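PDB 5LSM: FMN-dependent nitronate monooxygenase from Shewanella oneidensis, which probably uses FMN to oxidise propionate 3-nitronate with molecular oxygen, a detoxifying reaction that yields 3-oxopropanoate, nitrate and nitrite. Local coordinates for residues G180-H185 against L270-P275; G176-G181 against C324-S329. All coordinates share one frame; numbering follows the deposited sequence.

Interaction 1 (G180-H185 against L270-P275); sequences GGHRGH and LFSGRP. With FMN (flavin mononucleotide), chain I.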
ATOM      1  N   GLY A 180      -0.764  10.085   4.149  1.00 29.71           N
ATOM      2  CA  GLY A 180       0.222  11.152   4.342  1.00 31.61           C
ATOM      3  C   GLY A 180       0.682  11.279   5.789  1.00 28.00           C
ATOM      4  O   GLY A 180       0.055  10.733   6.691  1.00 32.00           O
ATOM      5  N   GLY A 181       1.798  11.975   5.997  1.00 25.58           N
ATOM      6  CA  GLY A 181       2.325  12.216   7.333  1.00 26.08           C
ATOM      7  C   GLY A 181       2.978  11.005   7.948  1.00 24.86           C
ATOM      8  O   GLY A 181       3.282  10.049   7.279  1.00 29.12           O
ATOM      9  N   HIS A 182       3.225  11.054   9.240  1.00 29.55           N
ATOM     10  CA  HIS A 182       4.024  10.015   9.881  1.00 27.07           C
ATOM     11  C   HIS A 182       3.256   8.713   9.922  1.00 26.68           C
ATOM     12  O   HIS A 182       2.041   8.693  10.186  1.00 24.89           O
ATOM     13  CB  HIS A 182       4.416  10.419  11.317  1.00 28.45           C
ATOM     14  CG  HIS A 182       5.563  11.376  11.387  1.00 27.12           C
ATOM     15  ND1 HIS A 182       5.390  12.741  11.446  1.00 29.55           N
ATOM     16  CD2 HIS A 182       6.897  11.165  11.490  1.00 31.17           C
ATOM     17  CE1 HIS A 182       6.570  13.335  11.508  1.00 29.48           C
ATOM     18  NE2 HIS A 182       7.501  12.401  11.545  1.00 32.31           N
ATOM     19  N   ARG A 183       3.980   7.619   9.719  1.00 22.73           N
ATOM     20  CA  ARG A 183       3.519   6.339  10.166  1.00 24.88           C
ATOM     21  C   ARG A 183       3.380   6.374  11.700  1.00 29.88           C
ATOM     22  O   ARG A 183       4.288   6.828  12.404  1.00 31.94           O
ATOM     23  CB  ARG A 183       4.496   5.240   9.740  1.00 28.70           C
ATOM     24  CG  ARG A 183       4.849   5.217   8.253  1.00 30.43           C
ATOM     25  CD  ARG A 183       3.605   5.212   7.370  1.00 30.89           C
ATOM     26  NE  ARG A 183       2.829   3.991   7.553  1.00 28.82           N
ATOM     27  CZ  ARG A 183       1.514   3.879   7.371  1.00 28.55           C
ATOM     28  NH1 ARG A 183       0.775   4.920   6.990  1.00 26.87           N
ATOM     29  NH2 ARG A 183       0.940   2.689   7.530  1.00 31.82           N
ATOM     30  N   GLY A 184       2.235   5.899  12.199  1.00 30.74           N
ATOM     31  CA  GLY A 184       1.921   5.917  13.609  1.00 29.43           C
ATOM     32  C   GLY A 184       2.221   4.593  14.288  1.00 32.88           C
ATOM     33  O   GLY A 184       1.640   4.290  15.338  1.00 33.31           O
ATOM     34  N   HIS A 185       3.153   3.823  13.711  1.00 32.41           N
ATOM     35  CA  HIS A 185       3.579   2.525  14.268  1.00 30.65           C
ATOM     36  C   HIS A 185       4.345   2.646  15.577  1.00 30.80           C
ATOM     37  O   HIS A 185       4.899   3.681  15.888  1.00 38.63           O
ATOM     38  CB  HIS A 185       4.440   1.762  13.265  1.00 29.29           C
ATOM     39  CG  HIS A 185       5.778   2.380  13.025  1.00 31.36           C
ATOM     40  ND1 HIS A 185       6.002   3.299  12.029  1.00 29.96           N
ATOM     41  CD2 HIS A 185       6.959   2.229  13.665  1.00 39.45           C
ATOM     42  CE1 HIS A 185       7.272   3.652  12.030  1.00 30.13           C
ATOM     43  NE2 HIS A 185       7.868   3.044  13.035  1.00 34.98           N
ATOM     44  N   LEU A 270      13.913  11.773   6.837  1.00 30.60           N
ATOM     45  CA  LEU A 270      14.958  12.791   6.720  1.00 29.93           C
ATOM     46  C   LEU A 270      14.615  14.062   7.488  1.00 30.08           C
ATOM     47  O   LEU A 270      15.513  14.771   7.907  1.00 37.72           O
ATOM     48  CB  LEU A 270      15.242  13.128   5.246  1.00 29.44           C
ATOM     49  CG  LEU A 270      16.020  12.074   4.444  1.00 28.99           C
ATOM     50  CD1 LEU A 270      16.062  12.416   2.978  1.00 25.80           C
ATOM     51  CD2 LEU A 270      17.440  11.917   4.963  1.00 38.46           C
ATOM     52  N   PHE A 271      13.332  14.347   7.682  1.00 28.41           N
ATOM     53  CA  PHE A 271      12.922  15.638   8.226  1.00 30.57           C
ATOM     54  C   PHE A 271      12.668  15.598   9.722  1.00 31.18           C
ATOM     55  O   PHE A 271      12.635  16.636  10.374  1.00 33.96           O
ATOM     56  CB  PHE A 271      11.655  16.136   7.530  1.00 29.95           C
ATOM     57  CG  PHE A 271      11.796  16.262   6.057  1.00 27.14           C
ATOM     58  CD1 PHE A 271      12.327  17.412   5.497  1.00 28.46           C
ATOM     59  CD2 PHE A 271      11.491  15.195   5.230  1.00 29.35           C
ATOM     60  CE1 PHE A 271      12.472  17.531   4.130  1.00 27.85           C
ATOM     61  CE2 PHE A 271      11.630  15.303   3.852  1.00 30.12           C
ATOM     62  CZ  PHE A 271      12.138  16.470   3.307  1.00 29.82           C
ATOM     63  N   SER A 272      12.419  14.412  10.254  1.00 30.68           N
ATOM     64  CA  SER A 272      11.941  14.292  11.632  1.00 32.08           C
ATOM     65  C   SER A 272      12.683  13.225  12.470  1.00 31.34           C
ATOM     66  O   SER A 272      12.776  13.356  13.692  1.00 31.34           O
ATOM     67  CB  SER A 272      10.451  13.990  11.610  1.00 30.19           C
ATOM     68  OG  SER A 272      10.239  12.664  11.163  1.00 37.79           O
ATOM     69  N   GLY A 273      13.220  12.193  11.816  1.00 30.41           N
ATOM     70  CA  GLY A 273      13.733  11.004  12.512  1.00 29.66           C
ATOM     71  C   GLY A 273      12.841   9.772  12.405  1.00 30.69           C
ATOM     72  O   GLY A 273      13.208   8.683  12.858  1.00 30.01           O
ATOM     73  N   ARG A 274      11.636   9.957  11.867  1.00 32.30           N
ATOM     74  CA  ARG A 274      10.648   8.885  11.815  1.00 27.78           C
ATOM     75  C   ARG A 274      10.016   8.825  10.437  1.00 25.61           C
ATOM     76  O   ARG A 274       9.790   9.865   9.797  1.00 24.88           O
ATOM     77  CB  ARG A 274       9.574   9.095  12.905  1.00 30.14           C
ATOM     78  CG  ARG A 274       9.791   8.224  14.139  1.00 31.76           C
ATOM     79  CD  ARG A 274       8.667   8.342  15.158  1.00 33.02           C
ATOM     80  NE  ARG A 274       7.648   7.351  14.884  1.00 38.74           N
ATOM     81  CZ  ARG A 274       7.356   6.309  15.645  1.00 38.64           C
ATOM     82  NH1 ARG A 274       7.893   6.151  16.839  1.00 47.10           N
ATOM     83  NH2 ARG A 274       6.438   5.463  15.231  1.00 43.88           N
ATOM     84  N   PRO A 275       9.752   7.608   9.946  1.00 25.53           N
ATOM     85  CA  PRO A 275       9.127   7.452   8.618  1.00 26.88           C
ATOM     86  C   PRO A 275       7.852   8.292   8.453  1.00 28.93           C
ATOM     87  O   PRO A 275       6.916   8.149   9.234  1.00 30.18           O
ATOM     88  CB  PRO A 275       8.779   5.974   8.561  1.00 24.33           C
ATOM     89  CG  PRO A 275       9.679   5.328   9.534  1.00 27.33           C
ATOM     90  CD  PRO A 275       9.929   6.326  10.629  1.00 25.12           C
TER
HETATM   91  N1  FMN I 401      -1.700  12.249  12.406  1.00 45.96           N
HETATM   92  C2  FMN I 401      -1.593  12.558  13.731  1.00 44.75           C
HETATM   93  O2  FMN I 401      -1.946  11.712  14.590  1.00 50.31           O
HETATM   94  N3  FMN I 401      -1.095  13.738  14.157  1.00 46.11           N
HETATM   95  C4  FMN I 401      -0.685  14.683  13.298  1.00 43.67           C
HETATM   96  O4  FMN I 401      -0.216  15.766  13.690  1.00 35.35           O
HETATM   97  C4A FMN I 401      -0.767  14.405  11.851  1.00 44.97           C
HETATM   98  N5  FMN I 401      -0.399  15.326  10.958  1.00 48.31           N
HETATM   99  C5A FMN I 401      -0.533  15.116   9.638  1.00 50.46           C
HETATM  100  C6  FMN I 401      -0.150  16.140   8.775  1.00 49.69           C
HETATM  101  C7  FMN I 401      -0.275  15.992   7.409  1.00 45.30           C
HETATM  102  C7M FMN I 401       0.181  17.121   6.522  1.00 43.61           C
HETATM  103  C8  FMN I 401      -0.822  14.718   6.860  1.00 41.56           C
HETATM  104  C8M FMN I 401      -0.947  14.551   5.361  1.00 42.69           C
HETATM  105  C9  FMN I 401      -1.205  13.681   7.723  1.00 40.78           C
HETATM  106  C9A FMN I 401      -1.079  13.828   9.115  1.00 45.83           C
HETATM  107  N10 FMN I 401      -1.491  12.835  10.059  1.00 47.05           N
HETATM  108  C10 FMN I 401      -1.322  13.108  11.433  1.00 42.72           C
HETATM  109  C1' FMN I 401      -2.013  11.518   9.652  1.00 46.15           C
HETATM  110  C2' FMN I 401      -3.518  11.548   9.450  1.00 45.52           C
HETATM  111  O2' FMN I 401      -4.163  11.458  10.734  1.00 46.76           O
HETATM  112  C3' FMN I 401      -3.980  10.391   8.552  1.00 40.25           C
HETATM  113  O3' FMN I 401      -3.368   9.172   8.987  1.00 37.97           O
HETATM  114  C4' FMN I 401      -3.625  10.565   7.074  1.00 37.41           C
HETATM  115  O4' FMN I 401      -3.702  11.924   6.627  1.00 31.76           O
HETATM  116  C5' FMN I 401      -4.559   9.685   6.259  1.00 34.79           C
HETATM  117  O5' FMN I 401      -4.175   9.643   4.887  1.00 32.72           O
HETATM  118  P   FMN I 401      -4.598  10.754   3.803  1.00 26.93           P
HETATM  119  O1P FMN I 401      -5.973  11.260   4.177  1.00 28.13           O
HETATM  120  O2P FMN I 401      -4.564   9.979   2.511  1.00 26.88           O
HETATM  121  O3P FMN I 401      -3.519  11.766   3.961  1.00 27.63           O

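Interaction 2 (G176-G181 against C324-S329); sequences GLEAGG and CGQNAS. With FMN (flavin mononucleotide), chain I.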
ATOM      1  N   GLY A 176      -3.444   2.817   6.490  1.00 25.13           N
ATOM      2  CA  GLY A 176      -2.696   2.195   5.433  1.00 24.65           C
ATOM      3  C   GLY A 176      -1.485   3.008   5.052  1.00 24.78           C
ATOM      4  O   GLY A 176      -1.443   4.214   5.272  1.00 23.51           O
ATOM      5  N   LEU A 177      -0.531   2.337   4.415  1.00 29.71           N
ATOM      6  CA  LEU A 177       0.669   2.972   3.890  1.00 31.63           C
ATOM      7  C   LEU A 177       0.390   4.131   2.946  1.00 27.13           C
ATOM      8  O   LEU A 177       1.267   4.948   2.728  1.00 28.98           O
ATOM      9  CB  LEU A 177       1.561   1.932   3.170  1.00 35.13           C
ATOM     10  CG  LEU A 177       2.409   0.995   4.047  1.00 30.52           C
ATOM     11  CD1 LEU A 177       3.177   0.016   3.186  1.00 28.91           C
ATOM     12  CD2 LEU A 177       3.369   1.793   4.895  1.00 30.95           C
ATOM     13  N   GLU A 178      -0.811   4.189   2.368  1.00 25.29           N
ATOM     14  CA  GLU A 178      -1.197   5.288   1.460  1.00 25.15           C
ATOM     15  C   GLU A 178      -1.250   6.652   2.193  1.00 26.45           C
ATOM     16  O   GLU A 178      -1.179   7.714   1.562  1.00 27.89           O
ATOM     17  CB  GLU A 178      -2.568   4.999   0.829  1.00 30.31           C
ATOM     18  CG  GLU A 178      -2.595   3.895  -0.243  1.00 39.21           C
ATOM     19  CD  GLU A 178      -2.967   2.495   0.273  1.00 41.45           C
ATOM     20  OE1 GLU A 178      -2.691   2.159   1.464  1.00 35.42           O
ATOM     21  OE2 GLU A 178      -3.531   1.709  -0.531  1.00 60.59           O
ATOM     22  N   ALA A 179      -1.439   6.621   3.508  1.00 25.53           N
ATOM     23  CA  ALA A 179      -1.597   7.837   4.300  1.00 27.44           C
ATOM     24  C   ALA A 179      -0.433   8.798   4.150  1.00 26.71           C
ATOM     25  O   ALA A 179       0.730   8.386   4.079  1.00 26.96           O
ATOM     26  CB  ALA A 179      -1.791   7.490   5.768  1.00 26.73           C
ATOM     27  N   GLY A 180      -0.764  10.085   4.149  1.00 29.71           N
ATOM     28  CA  GLY A 180       0.222  11.152   4.342  1.00 31.61           C
ATOM     29  C   GLY A 180       0.682  11.279   5.789  1.00 28.00           C
ATOM     30  O   GLY A 180       0.055  10.733   6.691  1.00 32.00           O
ATOM     31  N   GLY A 181       1.798  11.975   5.997  1.00 25.58           N
ATOM     32  CA  GLY A 181       2.325  12.216   7.333  1.00 26.08           C
ATOM     33  C   GLY A 181       2.978  11.005   7.948  1.00 24.86           C
ATOM     34  O   GLY A 181       3.282  10.049   7.279  1.00 29.12           O
ATOM     35  N   CYS A 324       1.739  14.253   2.349  1.00 24.18           N
ATOM     36  CA  CYS A 324       0.758  14.001   1.276  1.00 25.38           C
ATOM     37  C   CYS A 324       0.643  12.487   1.082  1.00 25.30           C
ATOM     38  O   CYS A 324       1.629  11.778   1.158  1.00 25.48           O
ATOM     39  CB  CYS A 324       1.171  14.666  -0.051  1.00 26.82           C
ATOM     40  SG  CYS A 324       0.045  14.377  -1.464  1.00 26.60           S
ATOM     41  N   GLY A 325      -0.581  12.000   0.937  1.00 24.73           N
ATOM     42  CA  GLY A 325      -0.825  10.582   0.738  1.00 24.29           C
ATOM     43  C   GLY A 325      -0.678  10.210  -0.717  1.00 22.16           C
ATOM     44  O   GLY A 325      -0.299  11.025  -1.527  1.00 25.10           O
ATOM     45  N   GLN A 326      -1.004   8.979  -1.048  1.00 22.80           N
ATOM     46  CA  GLN A 326      -0.765   8.476  -2.386  1.00 24.89           C
ATOM     47  C   GLN A 326      -1.885   8.800  -3.350  1.00 24.02           C
ATOM     48  O   GLN A 326      -1.837   8.394  -4.517  1.00 29.20           O
ATOM     49  CB  GLN A 326      -0.560   6.969  -2.361  1.00 27.75           C
ATOM     50  CG  GLN A 326       0.788   6.537  -1.836  1.00 31.04           C
ATOM     51  CD  GLN A 326       1.032   5.048  -2.054  1.00 35.72           C
ATOM     52  OE1 GLN A 326       0.133   4.216  -1.868  1.00 33.04           O
ATOM     53  NE2 GLN A 326       2.240   4.712  -2.462  1.00 29.66           N
ATOM     54  N   ASN A 327      -2.879   9.540  -2.888  1.00 23.51           N
ATOM     55  CA  ASN A 327      -3.949  10.020  -3.766  1.00 25.99           C
ATOM     56  C   ASN A 327      -4.192  11.490  -3.490  1.00 27.28           C
ATOM     57  O   ASN A 327      -4.849  11.839  -2.512  1.00 29.84           O
ATOM     58  CB  ASN A 327      -5.242   9.210  -3.542  1.00 25.30           C
ATOM     59  CG  ASN A 327      -6.239   9.367  -4.677  1.00 24.03           C
ATOM     60  OD1 ASN A 327      -6.167  10.303  -5.460  1.00 26.67           O
ATOM     61  ND2 ASN A 327      -7.161   8.430  -4.780  1.00 23.79           N
ATOM     62  N   ALA A 328      -3.569  12.345  -4.292  1.00 26.31           N
ATOM     63  CA  ALA A 328      -3.753  13.774  -4.180  1.00 26.46           C
ATOM     64  C   ALA A 328      -4.950  14.275  -4.991  1.00 27.86           C
ATOM     65  O   ALA A 328      -5.261  15.448  -4.959  1.00 30.14           O
ATOM     66  CB  ALA A 328      -2.487  14.491  -4.619  1.00 27.13           C
ATOM     67  N   SER A 329      -5.647  13.391  -5.690  1.00 27.08           N
ATOM     68  CA  SER A 329      -6.637  13.830  -6.671  1.00 27.76           C
ATOM     69  C   SER A 329      -7.908  14.438  -6.045  1.00 30.28           C
ATOM     70  O   SER A 329      -8.787  14.901  -6.770  1.00 32.46           O
ATOM     71  CB  SER A 329      -7.033  12.661  -7.570  1.00 25.68           C
ATOM     72  OG  SER A 329      -7.900  11.773  -6.879  1.00 26.69           O
TER
HETATM   73  N1  FMN I 401      -1.700  12.249  12.406  1.00 45.96           N
HETATM   74  C2  FMN I 401      -1.593  12.558  13.731  1.00 44.75           C
HETATM   75  O2  FMN I 401      -1.946  11.712  14.590  1.00 50.31           O
HETATM   76  N3  FMN I 401      -1.095  13.738  14.157  1.00 46.11           N
HETATM   77  C4  FMN I 401      -0.685  14.683  13.298  1.00 43.67           C
HETATM   78  O4  FMN I 401      -0.216  15.766  13.690  1.00 35.35           O
HETATM   79  C4A FMN I 401      -0.767  14.405  11.851  1.00 44.97           C
HETATM   80  N5  FMN I 401      -0.399  15.326  10.958  1.00 48.31           N
HETATM   81  C5A FMN I 401      -0.533  15.116   9.638  1.00 50.46           C
HETATM   82  C6  FMN I 401      -0.150  16.140   8.775  1.00 49.69           C
HETATM   83  C7  FMN I 401      -0.275  15.992   7.409  1.00 45.30           C
HETATM   84  C7M FMN I 401       0.181  17.121   6.522  1.00 43.61           C
HETATM   85  C8  FMN I 401      -0.822  14.718   6.860  1.00 41.56           C
HETATM   86  C8M FMN I 401      -0.947  14.551   5.361  1.00 42.69           C
HETATM   87  C9  FMN I 401      -1.205  13.681   7.723  1.00 40.78           C
HETATM   88  C9A FMN I 401      -1.079  13.828   9.115  1.00 45.83           C
HETATM   89  N10 FMN I 401      -1.491  12.835  10.059  1.00 47.05           N
HETATM   90  C10 FMN I 401      -1.322  13.108  11.433  1.00 42.72           C
HETATM   91  C1' FMN I 401      -2.013  11.518   9.652  1.00 46.15           C
HETATM   92  C2' FMN I 401      -3.518  11.548   9.450  1.00 45.52           C
HETATM   93  O2' FMN I 401      -4.163  11.458  10.734  1.00 46.76           O
HETATM   94  C3' FMN I 401      -3.980  10.391   8.552  1.00 40.25           C
HETATM   95  O3' FMN I 401      -3.368   9.172   8.987  1.00 37.97           O
HETATM   96  C4' FMN I 401      -3.625  10.565   7.074  1.00 37.41           C
HETATM   97  O4' FMN I 401      -3.702  11.924   6.627  1.00 31.76           O
HETATM   98  C5' FMN I 401      -4.559   9.685   6.259  1.00 34.79           C
HETATM   99  O5' FMN I 401      -4.175   9.643   4.887  1.00 32.72           O
HETATM  100  P   FMN I 401      -4.598  10.754   3.803  1.00 26.93           P
HETATM  101  O1P FMN I 401      -5.973  11.260   4.177  1.00 28.13           O
HETATM  102  O2P FMN I 401      -4.564   9.979   2.511  1.00 26.88           O
HETATM  103  O3P FMN I 401      -3.519  11.766   3.961  1.00 27.63           O

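Interaction 1 (G180-H185 against L270-P275)
His182 and Ser272 meet through a side-chain hydrogen bond of 2.8 Å between NE2 and OG, with OG lying at the edge of the imidazole, near its plane. Ser272 OG has a second task: it accepts from Arg274 N at 3.1 Å, the closure of an ST turn, so the hydroxyl that meets the histidine also shapes its own loop. At the other ring nitrogen of His182, ND1 is hydrogen-bonded to a glycerol, probably from the crystallisation liquor. Its CG stands anti to the carbonyl carbon (chi1 -79°), which swings the ring out to the 270-275 loop. A backbone bond runs alongside, from Arg183 N to Pro275 O at 3.0 Å. The same oxygen takes a CA-H...O contact from His182 CA.

A third polar approach, Arg274 NH2 to His185 O, is modelled so short that its exact geometry is doubtful. Arg274 bends at chi3 (90°), and NH2 lies over the centre of the His185 ring, 3.5 Å above its plane, with the two flat groups 33° apart. Pro275 CG meets the same imidazole at its edge, while Pro275 CB packs on Arg183 CG. Arg274 CB rests against His182 CD2 at 3.7 Å. An alanine in place of His182 would probably leave Ser272 OG without its partner across the contact and open a gap beside Arg274 CB and Phe297, whose ring meets the imidazole edge-to-face.

Beyond its bent chain, the guanidinium of Arg183 turns to Gln194, Gln175 and Gly176. The arrangement is that of a small antiparallel sheet beside the TIM barrel: strand 181-182 pairs with strand 276-279, and the contact continues their pairing into the adjoining loop, next to the flavin.

Interaction 2 (G176-G181 against C324-S329)
Gln326 and Glu178 hold the two loops together through both backbone and side chains. Gln326 N donates to Glu178 O at 2.9 Å, in the plane of the carbonyl. Followed outward, the glutamine begins with CB, 4.0 Å from that same Glu178 O. CG, anti to the carbonyl carbon (chi1 -75°), passes Glu178 CA at 4.0 Å, and the chain then runs extended, bringing CD along the same CA. At the tip, OE1 lies 3.2 Å from Glu178 CG, against the aliphatic part of the glutamate, and takes a weak hydrogen bond from Gly196 N of the second subunit. The amide and carboxylate planes stand 90° apart. The glutamate bends at chi2, and its OE1 is bonded to Thr197 N.

Next to this pair the chains come close enough to need glycines. Gly180 CA makes a CA-H...O contact of 3.5 Å with Cys324 O; a side chain on Gly180 would run into Cys324, Gly325 and the flavin methyl C8M, and one on Gly325 into Glu178 O. Gly180 N donates a hydrogen bond to FMN O3P at 3.2 Å, and Gly325 N is hydrogen-bonded to Thr239 OG1, which also bonds FMN. A type I turn from Gly176 to Ala179, following barrel strand 171-175, thus leads into a glycine-rich edge of the FMN phosphate pocket, backed by the 324-329 loop at the interface with the second subunit.

Interactions 1 and 2 start from one continuous run of chain, 176-185, and share Gly180 and Gly181; their centres lie about 13 Å apart. Arg183 folds back between them, with NH1 2.9 Å from Gly176 O, a probable hydrogen bond, so a residue of interaction 1 holds the turn of interaction 2. Arg277, just past the 270-275 loop, joins them a second time, since its backbone bonds both Gly181 and Cys324. FMN lies beside the shared glycines: its phosphate meets Gly180, and its C8M methyl comes within 3.8 Å of Gly181 N. The two loops thus contact the same flavin-lining run of chain, interaction 2 at the phosphate end and interaction 1 beyond the glycines.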